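Local coordinates for protein glycoside Hydrolase Family 43_12 (Metagenome, PDB 7JVH) that probably hydrolyses glycosidic bonds in plant cell-wall polysaccharides such as arabinoxylan, as a two-domain glycoside hydrolase of family 43, subfamily 12, at residues A[37-42]-A[439-444]. Sequence-based numbering, arbitrary orientation.
Sequences GEDDIY and QHIKYT
K442 and E38 lie next to each other where segments 37-42 and 439-444 meet, and the backbone joins them first: E38 N donates to K442 O over 2.9 Å. The lysine side chain is extended throughout (chi2 to chi4 within 3° of 180°), a shape that carries it past E38 O to D40 in the first turn of helix 40-43. There NZ forms a salt bridge with D40, 2.9 Å from OD1 on its syn lone pair, with a longer, weak bond to OD2. With K442 cut back to an alanine, the D40 carboxylate would probably lose its charged mate, and E38 O the methylenes beyond CB that pass it. The E38 side chain reaches T444: its OE1 takes the hydroxyl at 2.6 Å from OG1, 29° out of the carboxylate plane; the same OG1 also bonds to T520. This is the end of the pairing between strands 28-37 and 442-451 in the C-terminal beta-sandwich, a concanavalin A-like domain: G37 and Y443 make an antiparallel, non-hydrogen-bonded pair, after which the chain leaves strand 28-37 toward the catalytic domain. The D39 carboxylate meets the backbone of I441 and K442. Its OD1 accepts K442 N at 2.8 Å in a nearly straight bond (168°), while OD2 receives a weak one from I441 N and is also salt-bridged to R323. H440 lies flat against G37, whose CA sits 3.4 Å from the ring centroid in a CH-pi contact, almost on the ring normal. Y35 at ND1 and the carbonyl of G380 at NE2 fix the rotation of that imidazole.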
ATOM      1  N   GLY A  37      15.040   9.240   2.999  1.00 53.03           N
ATOM      2  CA  GLY A  37      13.970   9.839   3.786  1.00 35.36           C
ATOM      3  C   GLY A  37      14.569  10.826   4.768  1.00 50.73           C
ATOM      4  O   GLY A  37      15.647  10.579   5.312  1.00 56.68           O
ATOM      5  N   GLU A  38      13.878  11.955   4.974  1.00 46.69           N
ATOM      6  CA  GLU A  38      14.393  13.103   5.734  1.00 51.48           C
ATOM      7  C   GLU A  38      13.244  13.802   6.466  1.00 56.89           C
ATOM      8  O   GLU A  38      13.115  15.030   6.412  1.00 53.98           O
ATOM      9  CB  GLU A  38      15.083  14.139   4.816  1.00 50.53           C
ATOM     10  CG  GLU A  38      16.175  13.621   3.889  1.00 60.52           C
ATOM     11  CD  GLU A  38      16.397  14.529   2.667  1.00 65.10           C
ATOM     12  OE1 GLU A  38      15.444  14.853   1.933  1.00 57.34           O
ATOM     13  OE2 GLU A  38      17.555  14.919   2.406  1.00 73.67           O
ATOM     14  N   ASP A  39      12.411  13.020   7.160  1.00 48.94           N
ATOM     15  CA  ASP A  39      11.295  13.572   7.911  1.00 56.55           C
ATOM     16  C   ASP A  39      11.714  14.160   9.261  1.00 51.45           C
ATOM     17  O   ASP A  39      12.576  13.604   9.970  1.00 51.20           O
ATOM     18  CB  ASP A  39      10.188  12.528   8.103  1.00 68.33           C
ATOM     19  CG  ASP A  39       9.284  12.408   6.881  1.00 69.00           C
ATOM     20  OD1 ASP A  39       9.199  13.400   6.092  1.00 58.58           O
ATOM     21  OD2 ASP A  39       8.663  11.313   6.726  1.00 60.95           O
ATOM     22  N   ASP A  40      11.105  15.310   9.584  1.00 48.13           N
ATOM     23  CA  ASP A  40      11.328  16.050  10.809  1.00 51.46           C
ATOM     24  C   ASP A  40      11.066  15.202  12.064  1.00 53.08           C
ATOM     25  O   ASP A  40      11.854  15.222  13.010  1.00 59.78           O
ATOM     26  CB  ASP A  40      10.417  17.281  10.835  1.00 51.20           C
ATOM     27  CG  ASP A  40      10.720  18.267   9.734  1.00 64.75           C
ATOM     28  OD1 ASP A  40      11.800  18.201   9.107  1.00 74.76           O
ATOM     29  OD2 ASP A  40       9.868  19.137   9.479  1.00 67.51           O
ATOM     30  N   ILE A  41       9.954  14.461  12.050  1.00 53.41           N
ATOM     31  CA  ILE A  41       9.453  13.749  13.210  1.00 49.30           C
ATOM     32  C   ILE A  41      10.480  12.758  13.802  1.00 53.47           C
ATOM     33  O   ILE A  41      10.574  12.607  15.016  1.00 55.10           O
ATOM     34  CB  ILE A  41       8.104  13.030  12.910  1.00 36.64           C
ATOM     35  CG1 ILE A  41       7.365  12.675  14.202  1.00 36.95           C
ATOM     36  CG2 ILE A  41       8.319  11.783  12.071  1.00 36.17           C
ATOM     37  CD1 ILE A  41       6.795  13.886  14.918  1.00 37.36           C
ATOM     38  N   TYR A  42      11.227  12.080  12.928  1.00 47.71           N
ATOM     39  CA  TYR A  42      12.192  11.070  13.326  1.00 43.61           C
ATOM     40  C   TYR A  42      13.469  11.735  13.841  1.00 55.31           C
ATOM     41  O   TYR A  42      14.066  11.260  14.823  1.00 53.14           O
ATOM     42  CB  TYR A  42      12.525  10.137  12.166  1.00 47.11           C
ATOM     43  CG  TYR A  42      11.309   9.446  11.590  1.00 55.19           C
ATOM     44  CD1 TYR A  42      10.536   8.619  12.382  1.00 55.22           C
ATOM     45  CD2 TYR A  42      10.932   9.615  10.252  1.00 54.37           C
ATOM     46  CE1 TYR A  42       9.438   7.979  11.882  1.00 52.62           C
ATOM     47  CE2 TYR A  42       9.820   8.973   9.737  1.00 55.92           C
ATOM     48  CZ  TYR A  42       9.077   8.157  10.558  1.00 57.73           C
ATOM     49  OH  TYR A  42       7.972   7.507  10.071  1.00 54.14           O
ATOM     50  N   GLN A 439       7.884   7.051   0.956  1.00 44.50           N
ATOM     51  CA  GLN A 439       7.754   6.626   2.345  1.00 38.81           C
ATOM     52  C   GLN A 439       7.812   7.773   3.339  1.00 41.57           C
ATOM     53  O   GLN A 439       7.598   7.567   4.529  1.00 56.06           O
ATOM     54  CB  GLN A 439       8.809   5.571   2.676  1.00 46.16           C
ATOM     55  CG  GLN A 439       8.526   4.242   1.994  1.00 39.83           C
ATOM     56  CD  GLN A 439       9.507   3.169   2.395  1.00 45.71           C
ATOM     57  OE1 GLN A 439      10.663   3.204   2.008  1.00 57.68           O
ATOM     58  NE2 GLN A 439       9.044   2.193   3.148  1.00 52.55           N
ATOM     59  N   HIS A 440       8.067   8.983   2.839  1.00 45.30           N
ATOM     60  CA  HIS A 440       8.270  10.171   3.661  1.00 45.57           C
ATOM     61  C   HIS A 440       7.663  11.390   2.990  1.00 58.34           C
ATOM     62  O   HIS A 440       7.557  11.444   1.742  1.00 59.92           O
ATOM     63  CB  HIS A 440       9.777  10.446   3.832  1.00 45.61           C
ATOM     64  CG  HIS A 440      10.527   9.304   4.426  1.00 41.58           C
ATOM     65  ND1 HIS A 440      10.927   8.221   3.680  1.00 47.90           N
ATOM     66  CD2 HIS A 440      10.951   9.072   5.691  1.00 41.26           C
ATOM     67  CE1 HIS A 440      11.562   7.367   4.466  1.00 41.70           C
ATOM     68  NE2 HIS A 440      11.597   7.865   5.687  1.00 38.68           N
ATOM     69  N   ILE A 441       7.322  12.386   3.818  1.00 53.64           N
ATOM     70  CA  ILE A 441       6.845  13.676   3.320  1.00 57.91           C
ATOM     71  C   ILE A 441       8.026  14.435   2.716  1.00 58.31           C
ATOM     72  O   ILE A 441       7.909  15.041   1.651  1.00 55.41           O
ATOM     73  CB  ILE A 441       6.209  14.519   4.442  1.00 55.62           C
ATOM     74  CG1 ILE A 441       5.101  13.737   5.148  1.00 46.99           C
ATOM     75  CG2 ILE A 441       5.614  15.792   3.855  1.00 59.76           C
ATOM     76  CD1 ILE A 441       4.563  14.437   6.372  1.00 42.16           C
ATOM     77  N   LYS A 442       9.159  14.393   3.421  1.00 55.72           N
ATOM     78  CA  LYS A 442      10.405  15.008   2.965  1.00 50.97           C
ATOM     79  C   LYS A 442      11.381  13.935   2.513  1.00 56.72           C
ATOM     80  O   LYS A 442      11.783  13.100   3.301  1.00 66.66           O
ATOM     81  CB  LYS A 442      11.045  15.814   4.080  1.00 43.09           C
ATOM     82  CG  LYS A 442      10.403  17.161   4.327  1.00 42.23           C
ATOM     83  CD  LYS A 442      11.089  17.862   5.492  1.00 38.82           C
ATOM     84  CE  LYS A 442      10.495  19.245   5.697  1.00 54.73           C
ATOM     85  NZ  LYS A 442      11.153  19.930   6.860  1.00 68.38           N
ATOM     86  N   TYR A 443      11.741  13.956   1.229  1.00 48.61           N
ATOM     87  CA  TYR A 443      12.695  13.003   0.692  1.00 45.70           C
ATOM     88  C   TYR A 443      13.531  13.617  -0.434  1.00 54.04           C
ATOM     89  O   TYR A 443      13.239  14.695  -0.949  1.00 52.04           O
ATOM     90  CB  TYR A 443      12.021  11.672   0.265  1.00 39.38           C
ATOM     91  CG  TYR A 443      11.425  11.640  -1.121  1.00 49.44           C
ATOM     92  CD1 TYR A 443      12.184  11.228  -2.219  1.00 57.10           C
ATOM     93  CD2 TYR A 443      10.095  11.993  -1.344  1.00 51.89           C
ATOM     94  CE1 TYR A 443      11.651  11.190  -3.488  1.00 43.32           C
ATOM     95  CE2 TYR A 443       9.542  11.933  -2.609  1.00 55.31           C
ATOM     96  CZ  TYR A 443      10.325  11.541  -3.675  1.00 56.52           C
ATOM     97  OH  TYR A 443       9.772  11.515  -4.947  1.00 55.35           O
ATOM     98  N   THR A 444      14.606  12.904  -0.756  1.00 55.31           N
ATOM     99  CA  THR A 444      15.563  13.259  -1.770  1.00 53.90           C
ATOM    100  C   THR A 444      15.924  11.942  -2.411  1.00 53.37           C
ATOM    101  O   THR A 444      16.184  10.964  -1.720  1.00 56.10           O
ATOM    102  CB  THR A 444      16.830  13.934  -1.176  1.00 58.68           C
ATOM    103  OG1 THR A 444      16.454  15.135  -0.497  1.00 64.15           O
ATOM    104  CG2 THR A 444      17.843  14.281  -2.258  1.00 36.50           C
TER